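Local coordinates for protein tryptophan decarboxylase 1 (Oryza sativa subsp. japonica, PDB 6KHO) that uses pyridoxal 5'-phosphate to decarboxylate L-tryptophan to tryptamine and 5-hydroxy-L-tryptophan to serotonin, as a homodimer, at residues A302-I307 and K330-C335; N108-I113 and R394-A399. All coordinates share one frame; numbering follows the deposited sequence.

How the interactions relate
Both contacts are buried, their centres about 12 Å apart. In sequence, both segments of interaction 1 fall between those of interaction 2. They meet at the N-terminus of helix 110-122, where Ser109 OG of interaction 2 probably donates to Met333 O of interaction 1, 2.8 Å away. Close by, Cys335 CB packs on Asn108 OD1 at 3.3 Å. Segment 330-335 thus runs from the cofactor lysine, Lys330, to the foot of that helix. Interaction 1 includes this pocket residue, covalently linked to the cofactor. Interaction 2 is structural packing away from the annotated sites. Both also touch the second subunit, Met333 packing on its Pro24 and Tyr396 on its Phe22.

Interaction 1 (A302-I307 and K330-C335); sequences AGSACI and KWLMTC. With PLP (pyridoxal-5'-phosphate), chain C.
Ser304 and Trp331 mark the closest approach of the two backbones, their CA atoms 5.9 Å apart, where a short helical turn at 302-305 faces Trp331 on the weakly bonded helix 328-331. Ser304 points at the other segment. Its CB lies 3.8 Å from Trp331 CB, and its OG rests 3.5 Å from Leu332 CB. The Ser304 hydroxyl sits beside its own backbone N, anti to the carbonyl carbon (chi1 -65°). There a water reaches it at 2.6 Å from OG. The same water accepts from Trp331 N at 3.0 Å. It thus links the Ser304 hydroxyl to the Trp331 amide.

The indole of Trp331 approaches Ala305 obliquely, with CZ3 3.6 Å from Ala305 CB. Further along, Ile307 CD1 meets Leu332 CD1, methyl to methyl, at 4.2 Å. Lys330 begins toward this contact, but its bent chain leads away to the cofactor. Its NZ is bonded to PLP C4A at 1.4 Å, a covalent link consistent with the internal aldimine. The contact packs the loop after strand 294-298 against Trp331 and Leu332, the two residues next after the cofactor lysine. That lysine follows strand 323-326, as in fold type I PLP enzymes.

Tyr301, a residue of the PLP pocket, stacks on the Trp331 ring, and Asp408 takes the hydrogen bond of Trp331 NE1. Helix 386-420 also lies against Ile307 through Leu401, while helix 133-149 meets Leu332 through Leu146.

Interaction 2 (N108-I113 and R394-A399); sequences NSAAAI and RTYGVA
The Tyr396 ring carries this contact: Ser109 OG lies in its plane at the edge, 3.5 Å from CE2, and Ala111 CB approaches obliquely, 3.7 Å from the same atom. The phenol reaches the first turn of helix 110-122 with its oxygen leading. Tyr396 OH accepts a fairly straight hydrogen bond from Ala111 N at 3.1 Å, with an N-H...O angle of 159°. Ala111 CB also packs against that oxygen, at 3.5 Å. Tyr396 CG is anti to the carbonyl carbon (chi1 -57°), and from there the ring extends toward helix 110-122.

Ser109 is the N-cap of the helix. Its OG accepts from Ala112 N at 3.3 Å and is hydrogen-bonded in turn to Met333 O. Tyr396 OH thus takes one amide of the first turn and the N-cap serine takes the next. Both oxygens may also be favoured by the positive end of the helix dipole. An alanine in place of Tyr396 would probably leave Ala111 N without its acceptor and open a gap beside Ser109 and Ala111.

Thr395 adds a lighter touch, its OG1 4.1 Å from Ala111 CB. That hydroxyl is hydrogen-bonded to Met391 O, one turn back in its own helix, which kinks just after Tyr396.

Phe22 of the second subunit meets the Tyr396 ring, and Arg394 forms a salt bridge with Glu83 of that subunit. The contact thus joins helix 110-122 to helix 386-420 at the dimer interface, with helix 133-149 packing on Arg394 through Trp145.

Interaction 1 (A302-I307 and K330-C335)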
ATOM      1  N   ALA A 302     -11.852  -0.092 -16.651  1.00 29.64           N
ATOM      2  CA  ALA A 302     -12.661   0.662 -17.594  1.00 30.00           C
ATOM      3  C   ALA A 302     -13.151   1.995 -17.042  1.00 29.02           C
ATOM      4  O   ALA A 302     -13.621   2.822 -17.821  1.00 29.15           O
ATOM      5  CB  ALA A 302     -13.848  -0.182 -18.046  1.00 33.14           C
ATOM      6  N   GLY A 303     -13.066   2.221 -15.729  1.00 31.49           N
ATOM      7  CA  GLY A 303     -13.422   3.524 -15.193  1.00 28.91           C
ATOM      8  C   GLY A 303     -12.726   4.676 -15.897  1.00 30.97           C
ATOM      9  O   GLY A 303     -13.334   5.722 -16.144  1.00 31.34           O
ATOM     10  N   SER A 304     -11.439   4.503 -16.235  1.00 31.52           N
ATOM     11  CA  SER A 304     -10.702   5.578 -16.901  1.00 31.39           C
ATOM     12  C   SER A 304     -11.328   5.968 -18.232  1.00 32.10           C
ATOM     13  O   SER A 304     -11.277   7.144 -18.616  1.00 31.79           O
ATOM     14  CB  SER A 304      -9.240   5.178 -17.119  1.00 32.45           C
ATOM     15  OG  SER A 304      -8.571   5.007 -15.891  1.00 29.40           O
ATOM     16  N   ALA A 305     -11.922   5.007 -18.954  1.00 30.60           N
ATOM     17  CA  ALA A 305     -12.543   5.339 -20.231  1.00 34.51           C
ATOM     18  C   ALA A 305     -13.772   6.222 -20.058  1.00 34.22           C
ATOM     19  O   ALA A 305     -14.192   6.880 -21.018  1.00 36.06           O
ATOM     20  CB  ALA A 305     -12.916   4.060 -20.989  1.00 36.62           C
ATOM     21  N   CYS A 306     -14.333   6.274 -18.856  1.00 32.59           N
ATOM     22  CA  CYS A 306     -15.558   7.012 -18.597  1.00 33.19           C
ATOM     23  C   CYS A 306     -15.332   8.509 -18.470  1.00 35.03           C
ATOM     24  O   CYS A 306     -16.298   9.251 -18.255  1.00 32.61           O
ATOM     25  CB  CYS A 306     -16.233   6.455 -17.345  1.00 34.36           C
ATOM     26  SG  CYS A 306     -16.807   4.741 -17.587  1.00 38.73           S
ATOM     27  N   ILE A 307     -14.088   8.976 -18.620  1.00 32.79           N
ATOM     28  CA  ILE A 307     -13.846  10.397 -18.816  1.00 34.60           C
ATOM     29  C   ILE A 307     -14.205  10.847 -20.224  1.00 36.31           C
ATOM     30  O   ILE A 307     -14.193  12.054 -20.500  1.00 35.81           O
ATOM     31  CB  ILE A 307     -12.378  10.754 -18.505  1.00 32.29           C
ATOM     32  CG1 ILE A 307     -11.455  10.215 -19.604  1.00 34.01           C
ATOM     33  CG2 ILE A 307     -11.999  10.233 -17.120  1.00 31.81           C
ATOM     34  CD1 ILE A 307     -10.004  10.705 -19.521  1.00 30.82           C
ATOM     35  N   LYS A 330      -4.111   1.590 -13.854  1.00 27.63           N
ATOM     36  CA  LYS A 330      -4.365   0.751 -15.017  1.00 28.63           C
ATOM     37  C   LYS A 330      -4.276   1.606 -16.269  1.00 30.42           C
ATOM     38  O   LYS A 330      -3.238   1.628 -16.932  1.00 32.72           O
ATOM     39  CB  LYS A 330      -5.735   0.072 -14.925  1.00 32.48           C
ATOM     40  CG  LYS A 330      -5.833  -0.895 -13.780  1.00 36.69           C
ATOM     41  CD  LYS A 330      -5.705  -2.310 -14.243  1.00 41.91           C
ATOM     42  CE  LYS A 330      -6.588  -3.197 -13.400  1.00 38.59           C
ATOM     43  NZ  LYS A 330      -5.867  -4.414 -12.995  1.00 46.85           N
ATOM     44  N   TRP A 331      -5.329   2.371 -16.557  1.00 28.51           N
ATOM     45  CA  TRP A 331      -5.497   3.010 -17.858  1.00 28.37           C
ATOM     46  C   TRP A 331      -5.463   4.540 -17.790  1.00 28.42           C
ATOM     47  O   TRP A 331      -6.005   5.204 -18.678  1.00 29.79           O
ATOM     48  CB  TRP A 331      -6.820   2.526 -18.474  1.00 29.97           C
ATOM     49  CG  TRP A 331      -6.918   2.591 -19.976  1.00 31.53           C
ATOM     50  CD1 TRP A 331      -5.933   2.943 -20.867  1.00 32.54           C
ATOM     51  CD2 TRP A 331      -8.080   2.298 -20.761  1.00 31.07           C
ATOM     52  NE1 TRP A 331      -6.421   2.878 -22.161  1.00 32.40           N
ATOM     53  CE2 TRP A 331      -7.737   2.492 -22.116  1.00 32.98           C
ATOM     54  CE3 TRP A 331      -9.387   1.881 -20.444  1.00 34.18           C
ATOM     55  CZ2 TRP A 331      -8.652   2.284 -23.153  1.00 33.86           C
ATOM     56  CZ3 TRP A 331     -10.287   1.681 -21.467  1.00 31.51           C
ATOM     57  CH2 TRP A 331      -9.919   1.881 -22.806  1.00 34.40           C
ATOM     58  N   LEU A 332      -4.841   5.134 -16.775  1.00 28.83           N
ATOM     59  CA  LEU A 332      -4.795   6.599 -16.746  1.00 30.58           C
ATOM     60  C   LEU A 332      -3.375   7.119 -16.504  1.00 30.01           C
ATOM     61  O   LEU A 332      -3.167   8.134 -15.826  1.00 31.24           O
ATOM     62  CB  LEU A 332      -5.776   7.156 -15.715  1.00 28.76           C
ATOM     63  CG  LEU A 332      -6.322   8.552 -16.032  1.00 34.75           C
ATOM     64  CD1 LEU A 332      -7.188   8.505 -17.286  1.00 31.89           C
ATOM     65  CD2 LEU A 332      -7.096   9.135 -14.847  1.00 35.34           C
ATOM     66  N   MET A 333      -2.375   6.421 -17.056  1.00 28.22           N
ATOM     67  CA  MET A 333      -0.994   6.918 -17.184  1.00 30.72           C
ATOM     68  C   MET A 333      -0.359   7.308 -15.853  1.00 29.50           C
ATOM     69  O   MET A 333       0.513   8.179 -15.809  1.00 27.84           O
ATOM     70  CB  MET A 333      -0.926   8.106 -18.145  1.00 29.68           C
ATOM     71  CG  MET A 333      -1.028   7.686 -19.607  1.00 36.77           C
ATOM     72  SD  MET A 333      -1.141   9.103 -20.705  1.00 47.82           S
ATOM     73  CE  MET A 333      -2.785   9.625 -20.363  1.00 36.92           C
ATOM     74  N   THR A 334      -0.773   6.667 -14.767  1.00 27.37           N
ATOM     75  CA  THR A 334      -0.238   6.927 -13.436  1.00 28.05           C
ATOM     76  C   THR A 334       0.396   5.641 -12.921  1.00 33.63           C
ATOM     77  O   THR A 334      -0.295   4.630 -12.781  1.00 32.80           O
ATOM     78  CB  THR A 334      -1.353   7.391 -12.494  1.00 29.71           C
ATOM     79  OG1 THR A 334      -1.997   8.566 -13.024  1.00 30.62           O
ATOM     80  CG2 THR A 334      -0.799   7.705 -11.129  1.00 28.48           C
ATOM     81  N   CYS A 335       1.701   5.662 -12.646  1.00 27.15           N
ATOM     82  CA  CYS A 335       2.374   4.428 -12.250  1.00 27.43           C
ATOM     83  C   CYS A 335       1.804   3.888 -10.932  1.00 32.32           C
ATOM     84  O   CYS A 335       1.271   4.634 -10.101  1.00 29.65           O
ATOM     85  CB  CYS A 335       3.890   4.662 -12.112  1.00 29.00           C
ATOM     86  SG  CYS A 335       4.380   5.965 -10.906  1.00 34.08           S
TER
HETATM   87  N1  PLP C 601     -10.739  -5.618 -10.438  1.00 37.10           N
HETATM   88  C2  PLP C 601     -10.642  -5.385 -11.795  1.00 35.48           C
HETATM   89  C2A PLP C 601     -11.859  -5.271 -12.659  1.00 32.79           C
HETATM   90  C3  PLP C 601      -9.393  -5.259 -12.382  1.00 39.65           C
HETATM   91  O3  PLP C 601      -9.300  -5.025 -13.728  1.00 42.08           O
HETATM   92  C4  PLP C 601      -8.242  -5.350 -11.609  1.00 42.48           C
HETATM   93  C4A PLP C 601      -6.935  -4.844 -12.150  1.00 39.02           C
HETATM   94  C5  PLP C 601      -8.339  -5.585 -10.245  1.00 39.98           C
HETATM   95  C6  PLP C 601      -9.596  -5.723  -9.661  1.00 39.06           C
HETATM   96  C5A PLP C 601      -7.053  -5.694  -9.453  1.00 41.12           C
HETATM   97  O4P PLP C 601      -7.240  -5.638  -8.059  1.00 40.92           O
HETATM   98  P   PLP C 601      -6.042  -5.154  -7.074  1.00 42.61           P
HETATM   99  O1P PLP C 601      -4.765  -5.882  -7.394  1.00 48.93           O
HETATM  100  O2P PLP C 601      -6.501  -5.425  -5.663  1.00 41.05           O
HETATM  101  O3P PLP C 601      -5.754  -3.672  -7.240  1.00 35.88           O
HETATM  102  O   HOH W   1      -8.075   2.525 -15.434  1.00 28.98           O

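Interaction 2 (N108-I113 and R394-A399)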
ATOM      1  N   ASN A 108       1.689   4.512 -18.193  1.00 29.11           N
ATOM      2  CA  ASN A 108       2.598   5.348 -17.422  1.00 29.15           C
ATOM      3  C   ASN A 108       2.853   6.645 -18.183  1.00 30.16           C
ATOM      4  O   ASN A 108       2.485   6.791 -19.355  1.00 28.81           O
ATOM      5  CB  ASN A 108       3.911   4.588 -17.140  1.00 28.70           C
ATOM      6  CG  ASN A 108       4.532   4.949 -15.804  1.00 30.94           C
ATOM      7  OD1 ASN A 108       4.098   5.888 -15.128  1.00 27.94           O
ATOM      8  ND2 ASN A 108       5.565   4.198 -15.416  1.00 29.39           N
ATOM      9  N   SER A 109       3.507   7.595 -17.509  1.00 29.69           N
ATOM     10  CA  SER A 109       3.803   8.878 -18.131  1.00 29.66           C
ATOM     11  C   SER A 109       4.951   9.544 -17.389  1.00 27.20           C
ATOM     12  O   SER A 109       5.181   9.285 -16.201  1.00 25.93           O
ATOM     13  CB  SER A 109       2.576   9.802 -18.144  1.00 29.06           C
ATOM     14  OG  SER A 109       2.190  10.181 -16.822  1.00 27.38           O
ATOM     15  N   ALA A 110       5.665  10.415 -18.106  1.00 25.12           N
ATOM     16  CA  ALA A 110       6.782  11.133 -17.491  1.00 25.73           C
ATOM     17  C   ALA A 110       6.317  11.974 -16.307  1.00 25.36           C
ATOM     18  O   ALA A 110       7.007  12.048 -15.284  1.00 25.94           O
ATOM     19  CB  ALA A 110       7.481  12.005 -18.533  1.00 25.28           C
ATOM     20  N   ALA A 111       5.134  12.592 -16.416  1.00 26.75           N
ATOM     21  CA  ALA A 111       4.623  13.404 -15.312  1.00 28.45           C
ATOM     22  C   ALA A 111       4.379  12.562 -14.063  1.00 26.61           C
ATOM     23  O   ALA A 111       4.666  13.006 -12.944  1.00 26.32           O
ATOM     24  CB  ALA A 111       3.336  14.120 -15.723  1.00 26.41           C
ATOM     25  N   ALA A 112       3.851  11.350 -14.233  1.00 23.91           N
ATOM     26  CA  ALA A 112       3.542  10.515 -13.076  1.00 26.08           C
ATOM     27  C   ALA A 112       4.807  10.003 -12.407  1.00 25.41           C
ATOM     28  O   ALA A 112       4.897   9.982 -11.174  1.00 25.38           O
ATOM     29  CB  ALA A 112       2.651   9.338 -13.481  1.00 25.51           C
ATOM     30  N   ILE A 113       5.790   9.578 -13.205  1.00 25.21           N
ATOM     31  CA  ILE A 113       7.071   9.144 -12.649  1.00 27.30           C
ATOM     32  C   ILE A 113       7.757  10.300 -11.929  1.00 25.60           C
ATOM     33  O   ILE A 113       8.297  10.129 -10.830  1.00 24.86           O
ATOM     34  CB  ILE A 113       7.967   8.560 -13.754  1.00 27.55           C
ATOM     35  CG1 ILE A 113       7.316   7.312 -14.359  1.00 26.72           C
ATOM     36  CG2 ILE A 113       9.326   8.213 -13.185  1.00 26.50           C
ATOM     37  CD1 ILE A 113       7.877   6.949 -15.745  1.00 27.13           C
ATOM     38  N   ARG A 394      -2.673  17.916 -14.347  1.00 27.46           N
ATOM     39  CA  ARG A 394      -2.252  19.308 -14.509  1.00 29.77           C
ATOM     40  C   ARG A 394      -1.371  19.492 -15.742  1.00 28.02           C
ATOM     41  O   ARG A 394      -1.466  20.513 -16.430  1.00 31.13           O
ATOM     42  CB  ARG A 394      -1.511  19.797 -13.257  1.00 27.46           C
ATOM     43  CG  ARG A 394      -1.007  21.266 -13.323  1.00 27.48           C
ATOM     44  CD  ARG A 394      -2.204  22.190 -13.542  1.00 34.00           C
ATOM     45  NE  ARG A 394      -1.926  23.623 -13.420  1.00 33.04           N
ATOM     46  CZ  ARG A 394      -2.045  24.480 -14.425  1.00 34.42           C
ATOM     47  NH1 ARG A 394      -2.394  24.035 -15.621  1.00 38.48           N
ATOM     48  NH2 ARG A 394      -1.803  25.773 -14.241  1.00 33.83           N
ATOM     49  N   THR A 395      -0.503  18.525 -16.041  1.00 26.46           N
ATOM     50  CA  THR A 395       0.430  18.714 -17.149  1.00 29.20           C
ATOM     51  C   THR A 395      -0.225  18.392 -18.493  1.00 30.67           C
ATOM     52  O   THR A 395      -0.062  19.144 -19.461  1.00 30.36           O
ATOM     53  CB  THR A 395       1.688  17.858 -16.935  1.00 29.94           C
ATOM     54  OG1 THR A 395       2.233  18.112 -15.632  1.00 26.46           O
ATOM     55  CG2 THR A 395       2.764  18.176 -17.992  1.00 28.20           C
ATOM     56  N   TYR A 396      -0.975  17.292 -18.572  1.00 27.76           N
ATOM     57  CA  TYR A 396      -1.514  16.828 -19.851  1.00 27.89           C
ATOM     58  C   TYR A 396      -2.903  17.384 -20.162  1.00 30.56           C
ATOM     59  O   TYR A 396      -3.198  17.664 -21.330  1.00 30.23           O
ATOM     60  CB  TYR A 396      -1.548  15.300 -19.882  1.00 27.17           C
ATOM     61  CG  TYR A 396      -0.183  14.695 -19.650  1.00 26.63           C
ATOM     62  CD1 TYR A 396       0.944  15.207 -20.293  1.00 31.49           C
ATOM     63  CD2 TYR A 396      -0.009  13.633 -18.772  1.00 29.00           C
ATOM     64  CE1 TYR A 396       2.203  14.670 -20.076  1.00 29.21           C
ATOM     65  CE2 TYR A 396       1.252  13.078 -18.551  1.00 28.94           C
ATOM     66  CZ  TYR A 396       2.345  13.604 -19.214  1.00 29.56           C
ATOM     67  OH  TYR A 396       3.581  13.058 -19.000  1.00 29.20           O
ATOM     68  N   GLY A 397      -3.759  17.557 -19.157  1.00 29.68           N
ATOM     69  CA  GLY A 397      -5.085  18.106 -19.369  1.00 29.21           C
ATOM     70  C   GLY A 397      -6.095  17.069 -19.844  1.00 29.82           C
ATOM     71  O   GLY A 397      -5.753  15.972 -20.286  1.00 31.04           O
ATOM     72  N   VAL A 398      -7.379  17.446 -19.765  1.00 29.20           N
ATOM     73  CA  VAL A 398      -8.466  16.497 -20.021  1.00 29.19           C
ATOM     74  C   VAL A 398      -8.447  16.022 -21.474  1.00 31.50           C
ATOM     75  O   VAL A 398      -8.589  14.825 -21.757  1.00 30.00           O
ATOM     76  CB  VAL A 398      -9.830  17.114 -19.660  1.00 33.37           C
ATOM     77  CG1 VAL A 398     -10.960  16.090 -19.921  1.00 29.25           C
ATOM     78  CG2 VAL A 398      -9.866  17.576 -18.188  1.00 33.20           C
ATOM     79  N   ALA A 399      -8.280  16.959 -22.411  1.00 29.20           N
ATOM     80  CA  ALA A 399      -8.370  16.625 -23.830  1.00 33.93           C
ATOM     81  C   ALA A 399      -7.355  15.557 -24.223  1.00 34.70           C
ATOM     82  O   ALA A 399      -7.695  14.615 -24.948  1.00 34.22           O
ATOM     83  CB  ALA A 399      -8.200  17.891 -24.675  1.00 32.83           C
TER